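Local coordinates for protein formate dehydrogenase (Pyrobaculum aerophilum, PDB 1QP8) that binds NADPH and probably reduces glyoxylate or hydroxypyruvate, as a member of the D-isomer specific 2-hydroxyacid dehydrogenase family, at residues L224-F230 with F249-V255; W66-P71 with A295-Y300; L94-R100 with D203-V207. One frame throughout, in Å; residues are numbered along the deposited sequence.

Contact 1 of 3, residues L224-F230 with F249-V255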
loop_
_atom_site.group_PDB
_atom_site.type_symbol
_atom_site.label_atom_id
_atom_site.label_comp_id
_atom_site.label_asym_id
_atom_site.label_seq_id
_atom_site.Cartn_x
_atom_site.Cartn_y
_atom_site.Cartn_z
ATOM N N LEU A 224 18.454 6.421 13.120
ATOM C CA LEU A 224 17.894 7.379 12.183
ATOM C C LEU A 224 18.922 8.438 11.879
ATOM O O LEU A 224 19.041 8.860 10.735
ATOM C CB LEU A 224 16.640 8.028 12.747
ATOM C CG LEU A 224 15.370 7.235 12.466
ATOM C CD1 LEU A 224 14.232 7.768 13.326
ATOM C CD2 LEU A 224 15.057 7.328 10.997
ATOM N N LYS A 225 19.672 8.859 12.898
ATOM C CA LYS A 225 20.705 9.880 12.706
ATOM C C LYS A 225 21.951 9.349 12.012
ATOM O O LYS A 225 22.817 10.128 11.621
ATOM C CB LYS A 225 21.129 10.489 14.038
ATOM C CG LYS A 225 20.146 11.476 14.625
ATOM C CD LYS A 225 20.499 11.777 16.063
ATOM C CE LYS A 225 19.514 12.752 16.679
ATOM N NZ LYS A 225 19.631 12.805 18.173
ATOM N N GLU A 226 22.052 8.032 11.868
ATOM C CA GLU A 226 23.210 7.438 11.212
ATOM C C GLU A 226 22.903 7.022 9.789
ATOM O O GLU A 226 23.720 7.209 8.892
ATOM C CB GLU A 226 23.699 6.203 11.962
ATOM C CG GLU A 226 24.058 6.419 13.413
ATOM C CD GLU A 226 24.739 5.200 13.988
ATOM O OE1 GLU A 226 24.522 4.102 13.429
ATOM O OE2 GLU A 226 25.478 5.339 14.989
ATOM N N ARG A 227 21.735 6.433 9.579
ATOM C CA ARG A 227 21.376 5.982 8.248
ATOM C C ARG A 227 20.279 6.838 7.635
ATOM O O ARG A 227 19.090 6.646 7.888
ATOM C CB ARG A 227 20.994 4.496 8.302
ATOM C CG ARG A 227 22.197 3.636 8.693
ATOM C CD ARG A 227 21.888 2.456 9.614
ATOM N NE ARG A 227 21.566 1.238 8.879
ATOM C CZ ARG A 227 21.816 0.010 9.321
ATOM N NH1 ARG A 227 22.396 -0.173 10.499
ATOM N NH2 ARG A 227 21.482 -1.035 8.583
ATOM N N PRO A 228 20.679 7.823 6.821
ATOM C CA PRO A 228 19.739 8.729 6.159
ATOM C C PRO A 228 18.687 7.992 5.319
ATOM O O PRO A 228 17.540 8.427 5.234
ATOM C CB PRO A 228 20.659 9.620 5.322
ATOM C CG PRO A 228 21.911 9.681 6.157
ATOM C CD PRO A 228 22.072 8.236 6.571
ATOM N N GLN A 229 19.080 6.874 4.714
ATOM C CA GLN A 229 18.174 6.084 3.894
ATOM C C GLN A 229 17.260 5.215 4.762
ATOM O O GLN A 229 16.267 4.660 4.274
ATOM C CB GLN A 229 18.974 5.186 2.960
ATOM C CG GLN A 229 20.075 5.902 2.214
ATOM C CD GLN A 229 19.543 6.869 1.186
ATOM O OE1 GLN A 229 18.936 6.463 0.193
ATOM N NE2 GLN A 229 19.763 8.159 1.417
ATOM N N PHE A 230 17.606 5.075 6.039
ATOM C CA PHE A 230 16.792 4.279 6.937
ATOM C C PHE A 230 15.556 5.101 7.318
ATOM O O PHE A 230 15.660 6.256 7.733
ATOM C CB PHE A 230 17.572 3.909 8.198
ATOM C CG PHE A 230 16.831 2.969 9.116
ATOM C CD1 PHE A 230 16.865 1.599 8.907
ATOM C CD2 PHE A 230 16.113 3.459 10.205
ATOM C CE1 PHE A 230 16.196 0.728 9.773
ATOM C CE2 PHE A 230 15.444 2.598 11.077
ATOM C CZ PHE A 230 15.488 1.230 10.859
ATOM N N PHE A 249 11.535 13.605 16.464
ATOM C CA PHE A 249 11.522 12.575 15.442
ATOM C C PHE A 249 10.904 13.148 14.182
ATOM O O PHE A 249 11.416 12.954 13.078
ATOM C CB PHE A 249 10.709 11.354 15.884
ATOM C CG PHE A 249 11.493 10.353 16.708
ATOM C CD1 PHE A 249 11.585 10.479 18.090
ATOM C CD2 PHE A 249 12.160 9.301 16.092
ATOM C CE1 PHE A 249 12.330 9.574 18.838
ATOM C CE2 PHE A 249 12.906 8.395 16.835
ATOM C CZ PHE A 249 12.992 8.534 18.207
ATOM N N PHE A 250 9.811 13.877 14.362
ATOM C CA PHE A 250 9.086 14.458 13.242
ATOM C C PHE A 250 9.910 15.425 12.385
ATOM O O PHE A 250 9.604 15.643 11.206
ATOM C CB PHE A 250 7.824 15.144 13.767
ATOM C CG PHE A 250 7.052 14.300 14.750
ATOM C CD1 PHE A 250 6.366 14.892 15.811
ATOM C CD2 PHE A 250 7.070 12.909 14.658
ATOM C CE1 PHE A 250 5.726 14.114 16.766
ATOM C CE2 PHE A 250 6.435 12.129 15.607
ATOM C CZ PHE A 250 5.759 12.730 16.672
ATOM N N SER A 251 10.964 15.994 12.960
ATOM C CA SER A 251 11.793 16.932 12.215
ATOM C C SER A 251 12.915 16.215 11.474
ATOM O O SER A 251 13.744 16.854 10.802
ATOM C CB SER A 251 12.397 17.964 13.151
ATOM O OG SER A 251 13.243 17.313 14.074
ATOM N N LEU A 252 12.969 14.893 11.612
ATOM C CA LEU A 252 13.983 14.128 10.897
ATOM C C LEU A 252 13.362 13.813 9.548
ATOM O O LEU A 252 12.223 13.355 9.457
ATOM C CB LEU A 252 14.354 12.860 11.669
ATOM C CG LEU A 252 15.269 13.169 12.873
ATOM C CD1 LEU A 252 15.300 12.034 13.900
ATOM C CD2 LEU A 252 16.667 13.444 12.332
ATOM N N PRO A 253 14.084 14.114 8.470
ATOM C CA PRO A 253 13.541 13.842 7.144
ATOM C C PRO A 253 13.275 12.383 6.832
ATOM O O PRO A 253 12.487 12.079 5.943
ATOM C CB PRO A 253 14.546 14.510 6.208
ATOM C CG PRO A 253 15.784 14.608 7.024
ATOM C CD PRO A 253 15.271 14.971 8.381
ATOM N N ASN A 254 13.901 11.473 7.563
ATOM C CA ASN A 254 13.663 10.060 7.306
ATOM C C ASN A 254 12.682 9.431 8.282
ATOM O O ASN A 254 12.828 8.267 8.665
ATOM C CB ASN A 254 14.978 9.288 7.281
ATOM C CG ASN A 254 15.857 9.587 8.468
ATOM O OD1 ASN A 254 15.805 10.685 9.054
ATOM N ND2 ASN A 254 16.702 8.619 8.822
ATOM N N VAL A 255 11.681 10.212 8.685
ATOM C CA VAL A 255 10.640 9.706 9.566
ATOM C C VAL A 255 9.276 10.044 8.981
ATOM O O VAL A 255 9.091 11.121 8.428
ATOM C CB VAL A 255 10.718 10.304 10.990
ATOM C CG1 VAL A 255 9.470 9.922 11.770
ATOM C CG2 VAL A 255 11.949 9.791 11.726
#
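A buried contact, part side-chain-to-backbone hydrogen bonding and part apolar packing, joins the C-terminal end of helix 217-226 and the turn after it to the end of helix 247-250 and the loop that leads from it into strand 255-257. Asn-254 is its polar centre. The CB of Asn-254 points toward 224-230, and Asn-254 ND2 donates twice: to Leu-224 O at 3.0 Å, N-H...O angle 162°, and to Phe-230 O at 2.8 Å. One amide ties a carbonyl of the helix to one at the threshold of strand 231-234. Between these carbonyls the chain reverses in a type I turn from Arg-227 to Phe-230, closed by Phe-230 N to Arg-227 O at 2.8 Å. A second type I turn, Leu-252 to Val-255, carries Asn-254 at its third position. These pieces belong to the Rossmann-type NAD-binding domain, where helix 217-226 makes the crossover between parallel strands 205-208 and 231-234, and 255-257 is the outermost strand on this side of the sheet. Backbone hydrogen bonding of Asn-254 with Phe-232 extends the link into the sheet. Leu-224 supplies the apolar half: its CD1 lies 3.4 Å from Val-255 CG2 and 3.8 Å from Phe-249 CD2, meeting that ring at its edge, while its CB is 4.4 Å from Leu-252 CD1. The Phe-249 ring also packs on Val-220 and Leu-221 of helix 217-226.

Contact 2 of 3, residues W66-P71 with A295-Y300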
loop_
_atom_site.group_PDB
_atom_site.type_symbol
_atom_site.label_atom_id
_atom_site.label_comp_id
_atom_site.label_asym_id
_atom_site.label_seq_id
_atom_site.Cartn_x
_atom_site.Cartn_y
_atom_site.Cartn_z
ATOM N N TRP A 66 -3.230 -2.417 36.436
ATOM C CA TRP A 66 -2.682 -3.738 36.719
ATOM C C TRP A 66 -2.240 -3.890 38.165
ATOM O O TRP A 66 -2.661 -4.824 38.847
ATOM C CB TRP A 66 -1.513 -4.068 35.783
ATOM C CG TRP A 66 -1.973 -4.569 34.461
ATOM C CD1 TRP A 66 -1.701 -4.029 33.238
ATOM C CD2 TRP A 66 -2.830 -5.703 34.212
ATOM N NE1 TRP A 66 -2.338 -4.747 32.243
ATOM C CE2 TRP A 66 -3.037 -5.779 32.817
ATOM C CE3 TRP A 66 -3.443 -6.648 35.047
ATOM C CZ2 TRP A 66 -3.832 -6.773 32.220
ATOM C CZ3 TRP A 66 -4.238 -7.636 34.458
ATOM C CH2 TRP A 66 -4.425 -7.689 33.055
ATOM N N GLU A 67 -1.407 -2.978 38.646
ATOM C CA GLU A 67 -0.947 -3.082 40.018
ATOM C C GLU A 67 -2.067 -2.708 40.976
ATOM O O GLU A 67 -1.921 -2.821 42.191
ATOM C CB GLU A 67 0.292 -2.203 40.263
ATOM C CG GLU A 67 0.050 -0.703 40.407
ATOM C CD GLU A 67 -0.187 0.011 39.081
ATOM O OE1 GLU A 67 0.560 -0.257 38.114
ATOM O OE2 GLU A 67 -1.113 0.854 39.009
ATOM N N SER A 68 -3.196 -2.273 40.425
ATOM C CA SER A 68 -4.326 -1.897 41.267
ATOM C C SER A 68 -5.550 -2.762 41.003
ATOM O O SER A 68 -6.596 -2.558 41.611
ATOM C CB SER A 68 -4.675 -0.419 41.066
ATOM O OG SER A 68 -3.838 0.407 41.856
ATOM N N ILE A 69 -5.406 -3.721 40.093
ATOM C CA ILE A 69 -6.486 -4.635 39.752
ATOM C C ILE A 69 -6.314 -5.910 40.558
ATOM O O ILE A 69 -5.355 -6.649 40.349
ATOM C CB ILE A 69 -6.457 -5.068 38.267
ATOM C CG1 ILE A 69 -6.657 -3.864 37.354
ATOM C CG2 ILE A 69 -7.524 -6.139 38.018
ATOM C CD1 ILE A 69 -6.358 -4.167 35.899
ATOM N N PRO A 70 -7.240 -6.187 41.483
ATOM C CA PRO A 70 -7.125 -7.419 42.283
ATOM C C PRO A 70 -6.810 -8.597 41.352
ATOM O O PRO A 70 -7.417 -8.743 40.302
ATOM C CB PRO A 70 -8.495 -7.518 42.940
ATOM C CG PRO A 70 -8.858 -6.043 43.152
ATOM C CD PRO A 70 -8.429 -5.403 41.852
ATOM N N PRO A 71 -5.847 -9.440 41.729
ATOM C CA PRO A 71 -5.378 -10.618 40.981
ATOM C C PRO A 71 -6.402 -11.617 40.452
ATOM O O PRO A 71 -6.059 -12.474 39.643
ATOM C CB PRO A 71 -4.406 -11.277 41.956
ATOM C CG PRO A 71 -3.882 -10.116 42.731
ATOM C CD PRO A 71 -5.125 -9.315 43.007
ATOM N N ALA A 295 -6.804 -11.862 29.379
ATOM C CA ALA A 295 -5.416 -11.492 29.602
ATOM C C ALA A 295 -4.723 -12.415 30.584
ATOM O O ALA A 295 -5.324 -12.893 31.551
ATOM C CB ALA A 295 -5.336 -10.075 30.115
ATOM N N LYS A 296 -3.446 -12.658 30.322
ATOM C CA LYS A 296 -2.616 -13.479 31.193
ATOM C C LYS A 296 -1.881 -12.433 32.039
ATOM O O LYS A 296 -0.931 -11.807 31.585
ATOM C CB LYS A 296 -1.639 -14.291 30.347
ATOM C CG LYS A 296 -0.699 -15.156 31.131
ATOM C CD LYS A 296 0.232 -15.917 30.206
ATOM C CE LYS A 296 1.310 -16.624 31.006
ATOM N NZ LYS A 296 2.169 -17.498 30.166
ATOM N N ARG A 297 -2.348 -12.228 33.264
ATOM C CA ARG A 297 -1.775 -11.223 34.159
ATOM C C ARG A 297 -0.254 -11.122 34.218
ATOM O O ARG A 297 0.287 -10.030 34.097
ATOM C CB ARG A 297 -2.321 -11.419 35.575
ATOM C CG ARG A 297 -2.142 -10.216 36.483
ATOM C CD ARG A 297 -2.554 -10.550 37.908
ATOM N NE ARG A 297 -2.399 -9.416 38.813
ATOM C CZ ARG A 297 -3.276 -8.422 38.933
ATOM N NH1 ARG A 297 -4.391 -8.413 38.210
ATOM N NH2 ARG A 297 -3.032 -7.427 39.776
ATOM N N GLU A 298 0.454 -12.234 34.392
ATOM C CA GLU A 298 1.909 -12.134 34.485
ATOM C C GLU A 298 2.599 -11.500 33.278
ATOM O O GLU A 298 3.743 -11.071 33.383
ATOM C CB GLU A 298 2.547 -13.489 34.784
ATOM C CG GLU A 298 2.543 -14.469 33.646
ATOM C CD GLU A 298 3.394 -15.677 33.967
ATOM O OE1 GLU A 298 3.449 -16.619 33.146
ATOM O OE2 GLU A 298 4.015 -15.674 35.051
ATOM N N ASP A 299 1.916 -11.443 32.137
ATOM C CA ASP A 299 2.500 -10.810 30.958
ATOM C C ASP A 299 2.708 -9.337 31.266
ATOM O O ASP A 299 3.529 -8.689 30.640
ATOM C CB ASP A 299 1.594 -10.943 29.735
ATOM C CG ASP A 299 1.745 -12.279 29.042
ATOM O OD1 ASP A 299 2.678 -13.037 29.401
ATOM O OD2 ASP A 299 0.938 -12.572 28.128
ATOM N N TYR A 300 1.966 -8.817 32.237
ATOM C CA TYR A 300 2.099 -7.421 32.620
ATOM C C TYR A 300 2.539 -7.334 34.070
ATOM O O TYR A 300 2.888 -6.256 34.551
ATOM C CB TYR A 300 0.771 -6.672 32.466
ATOM C CG TYR A 300 0.062 -6.925 31.157
ATOM C CD1 TYR A 300 -0.681 -8.089 30.960
ATOM C CD2 TYR A 300 0.166 -6.023 30.098
ATOM C CE1 TYR A 300 -1.293 -8.348 29.753
ATOM C CE2 TYR A 300 -0.445 -6.279 28.881
ATOM C CZ TYR A 300 -1.170 -7.444 28.716
ATOM O OH TYR A 300 -1.767 -7.719 27.507
#
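Arg-297 reaches across with an extended side chain and gives NH2 to Ile-69 O in a short 2.5 Å hydrogen bond; NH1 adds a weak one to the same carbonyl at 2.9 Å. The Arg-297 guanidinium lies between two residues, with Trp-66 CE3 over one face, 3.7 Å from Arg-297 NH1, and Pro-71 CA over the opposite face, 3.7 Å from Arg-297 CZ. Beyond it, the Trp-66 five-membered ring and the Tyr-300 ring form an offset stack, centroids 4.5 Å apart and planes at 15°. Tyr-300 CB makes a CH-pi contact with that indole face. Ala-295 CB meets the indole edge, 3.9 Å from Trp-66 CH2, and Trp-66 NE1 is hydrogen-bonded to Leu-61 O. The Tyr-300 side chain lies about 4 Å from that of the NADPH-binding Asn-185 and about 6 Å from the bound NADPH. The C-terminal tail after helix 268-286 packs here on the N-terminal part of the fold, against the loop between parallel strands 54-55 and 75-76, whose Ile-69 rests on helix 42-47.

Contact 3 of 3, residues L94-R100 with D203-V207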
loop_
_atom_site.group_PDB
_atom_site.type_symbol
_atom_site.label_atom_id
_atom_site.label_comp_id
_atom_site.label_asym_id
_atom_site.label_seq_id
_atom_site.Cartn_x
_atom_site.Cartn_y
_atom_site.Cartn_z
ATOM N N LEU A 94 3.884 1.473 5.057
ATOM C CA LEU A 94 5.060 0.854 4.486
ATOM C C LEU A 94 5.315 1.298 3.048
ATOM O O LEU A 94 6.387 1.813 2.720
ATOM C CB LEU A 94 4.904 -0.661 4.540
ATOM C CG LEU A 94 5.893 -1.482 3.715
ATOM C CD1 LEU A 94 7.309 -1.232 4.214
ATOM C CD2 LEU A 94 5.521 -2.964 3.813
ATOM N N LEU A 95 4.323 1.103 2.193
ATOM C CA LEU A 95 4.466 1.441 0.790
ATOM C C LEU A 95 4.715 2.920 0.474
ATOM O O LEU A 95 5.406 3.228 -0.490
ATOM C CB LEU A 95 3.231 0.961 0.016
ATOM C CG LEU A 95 2.796 -0.503 0.163
ATOM C CD1 LEU A 95 1.651 -0.792 -0.784
ATOM C CD2 LEU A 95 3.957 -1.403 -0.143
ATOM N N ALA A 96 4.155 3.835 1.264
ATOM C CA ALA A 96 4.334 5.261 0.992
ATOM C C ALA A 96 5.803 5.625 0.922
ATOM O O ALA A 96 6.249 6.243 -0.044
ATOM C CB ALA A 96 3.633 6.112 2.043
ATOM N N PRO A 97 6.575 5.270 1.961
ATOM C CA PRO A 97 8.007 5.576 1.965
ATOM C C PRO A 97 8.786 4.542 1.147
ATOM O O PRO A 97 9.752 4.879 0.452
ATOM C CB PRO A 97 8.403 5.497 3.446
ATOM C CG PRO A 97 7.116 5.233 4.204
ATOM C CD PRO A 97 6.154 4.650 3.230
ATOM N N TYR A 98 8.367 3.279 1.243
ATOM C CA TYR A 98 9.047 2.195 0.540
ATOM C C TYR A 98 9.104 2.402 -0.960
ATOM O O TYR A 98 10.178 2.430 -1.533
ATOM C CB TYR A 98 8.376 0.858 0.823
ATOM C CG TYR A 98 9.235 -0.335 0.462
ATOM C CD1 TYR A 98 10.213 -0.796 1.334
ATOM C CD2 TYR A 98 9.067 -1.000 -0.750
ATOM C CE1 TYR A 98 11.002 -1.893 1.012
ATOM C CE2 TYR A 98 9.852 -2.093 -1.086
ATOM C CZ TYR A 98 10.822 -2.540 -0.204
ATOM O OH TYR A 98 11.634 -3.613 -0.541
ATOM N N LYS A 99 7.954 2.532 -1.602
ATOM C CA LYS A 99 7.956 2.738 -3.043
ATOM C C LYS A 99 8.349 4.178 -3.387
ATOM O O LYS A 99 8.191 4.627 -4.535
ATOM C CB LYS A 99 6.584 2.389 -3.633
ATOM C CG LYS A 99 6.141 0.966 -3.350
ATOM C CD LYS A 99 7.017 -0.055 -4.040
ATOM C CE LYS A 99 6.624 -0.230 -5.498
ATOM N NZ LYS A 99 7.592 -1.099 -6.245
ATOM N N ARG A 100 8.849 4.892 -2.377
ATOM C CA ARG A 100 9.311 6.269 -2.542
ATOM C C ARG A 100 8.233 7.239 -3.057
ATOM O O ARG A 100 8.545 8.233 -3.726
ATOM C CB ARG A 100 10.501 6.269 -3.502
ATOM C CG ARG A 100 11.454 5.070 -3.334
ATOM C CD ARG A 100 12.595 5.326 -2.357
ATOM N NE ARG A 100 12.563 4.453 -1.187
ATOM C CZ ARG A 100 13.606 3.742 -0.759
ATOM N NH1 ARG A 100 14.769 3.791 -1.412
ATOM N NH2 ARG A 100 13.508 2.996 0.338
ATOM N N ASP A 203 19.231 0.752 4.030
ATOM C CA ASP A 203 18.205 1.341 3.197
ATOM C C ASP A 203 16.783 0.983 3.666
ATOM O O ASP A 203 15.790 1.452 3.104
ATOM C CB ASP A 203 18.438 0.848 1.778
ATOM C CG ASP A 203 17.368 1.279 0.840
ATOM O OD1 ASP A 203 17.205 2.504 0.662
ATOM O OD2 ASP A 203 16.690 0.390 0.287
ATOM N N ALA A 204 16.696 0.176 4.721
ATOM C CA ALA A 204 15.420 -0.304 5.253
ATOM C C ALA A 204 14.382 0.702 5.731
ATOM O O ALA A 204 14.682 1.844 6.074
ATOM C CB ALA A 204 15.676 -1.312 6.366
ATOM N N VAL A 205 13.149 0.207 5.763
ATOM C CA VAL A 205 11.958 0.928 6.173
ATOM C C VAL A 205 11.353 0.164 7.345
ATOM O O VAL A 205 10.853 -0.936 7.157
ATOM C CB VAL A 205 10.905 0.890 5.065
ATOM C CG1 VAL A 205 9.583 1.436 5.586
ATOM C CG2 VAL A 205 11.387 1.647 3.855
ATOM N N PHE A 206 11.375 0.735 8.539
ATOM C CA PHE A 206 10.810 0.056 9.700
ATOM C C PHE A 206 9.457 0.662 10.030
ATOM O O PHE A 206 9.374 1.832 10.377
ATOM C CB PHE A 206 11.723 0.231 10.911
ATOM C CG PHE A 206 11.304 -0.571 12.098
ATOM C CD1 PHE A 206 11.910 -1.788 12.377
ATOM C CD2 PHE A 206 10.276 -0.130 12.925
ATOM C CE1 PHE A 206 11.497 -2.558 13.467
ATOM C CE2 PHE A 206 9.853 -0.890 14.018
ATOM C CZ PHE A 206 10.465 -2.105 14.288
ATOM N N VAL A 207 8.398 -0.129 9.939
ATOM C CA VAL A 207 7.061 0.358 10.253
ATOM C C VAL A 207 6.562 -0.102 11.637
ATOM O O VAL A 207 6.500 -1.299 11.908
ATOM C CB VAL A 207 6.061 -0.134 9.201
ATOM C CG1 VAL A 207 4.643 0.224 9.619
ATOM C CG2 VAL A 207 6.410 0.462 7.844
#
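Arg-100, just beyond helix 83-98, spends its guanidinium on both sides of this junction. Arg-100 NE donates to Pro-97 O at 3.3 Å, back in the helix, while Arg-100 NH1 forms a salt bridge with Asp-203 OD1 at 3.4 Å, a long and weak hydrogen bond. The other oxygen of Asp-203, OD2, has its own salt bridge to Arg-176, so the carboxylate is shared between two arginines. Tyr-98 OH is satisfied by Leu-121 O, and Lys-99 NZ by Pro-120 O and by Glu-88 of the second subunit. Pro-97 has no amide hydrogen to return to the preceding turn, and the helix kinks there. The strand's backbone is taken up by the parallel sheet of the Rossmann-type NAD-binding domain: Val-205 bonds with Arg-176 and Ala-178, Phe-206 with Ile-231. Helix 83-98 lies against this sheet, its 94-98 segment running nearly antiparallel to strand segment 205-207 at 160°, with 9.0 Å between axes. Strand alternation turns Val-205 and Val-207 toward the helix and Phe-206 away. Val-205 CG1 meets Leu-94 CD1 at 3.8 Å, and its CG2 lies 3.7 Å from Tyr-98 CD1, at the ring edge. Val-207 CG2 touches Leu-94 CB at 3.8 Å. Away from the sheet the helix meets its dimer partner, Ala-96 packing on Ala-96 of the second subunit.

How the contacts relate
Contacts 1 and 3 are buried and belong to one NAD-binding domain. Their centres are 12 Å apart and they touch, Phe-230 CD1 lying 3.6 Å from Ala-204 O; strand 205-208 of contact 3 runs on to helix 217-226 of contact 1. Contact 2 is partly buried, on the opposite side of the chain's centre and about 37 Å from either by centres, and the chain loop it closes encloses both others. Chemistry follows place: contact 1 combines a neutral amide that hydrogen-bonds main-chain carbonyls with leucine-centred apolar packing, contact 3 sets aliphatic packing beside a weak salt bridge, and contact 2, between two loops, uses an arginine and stacked aromatic rings.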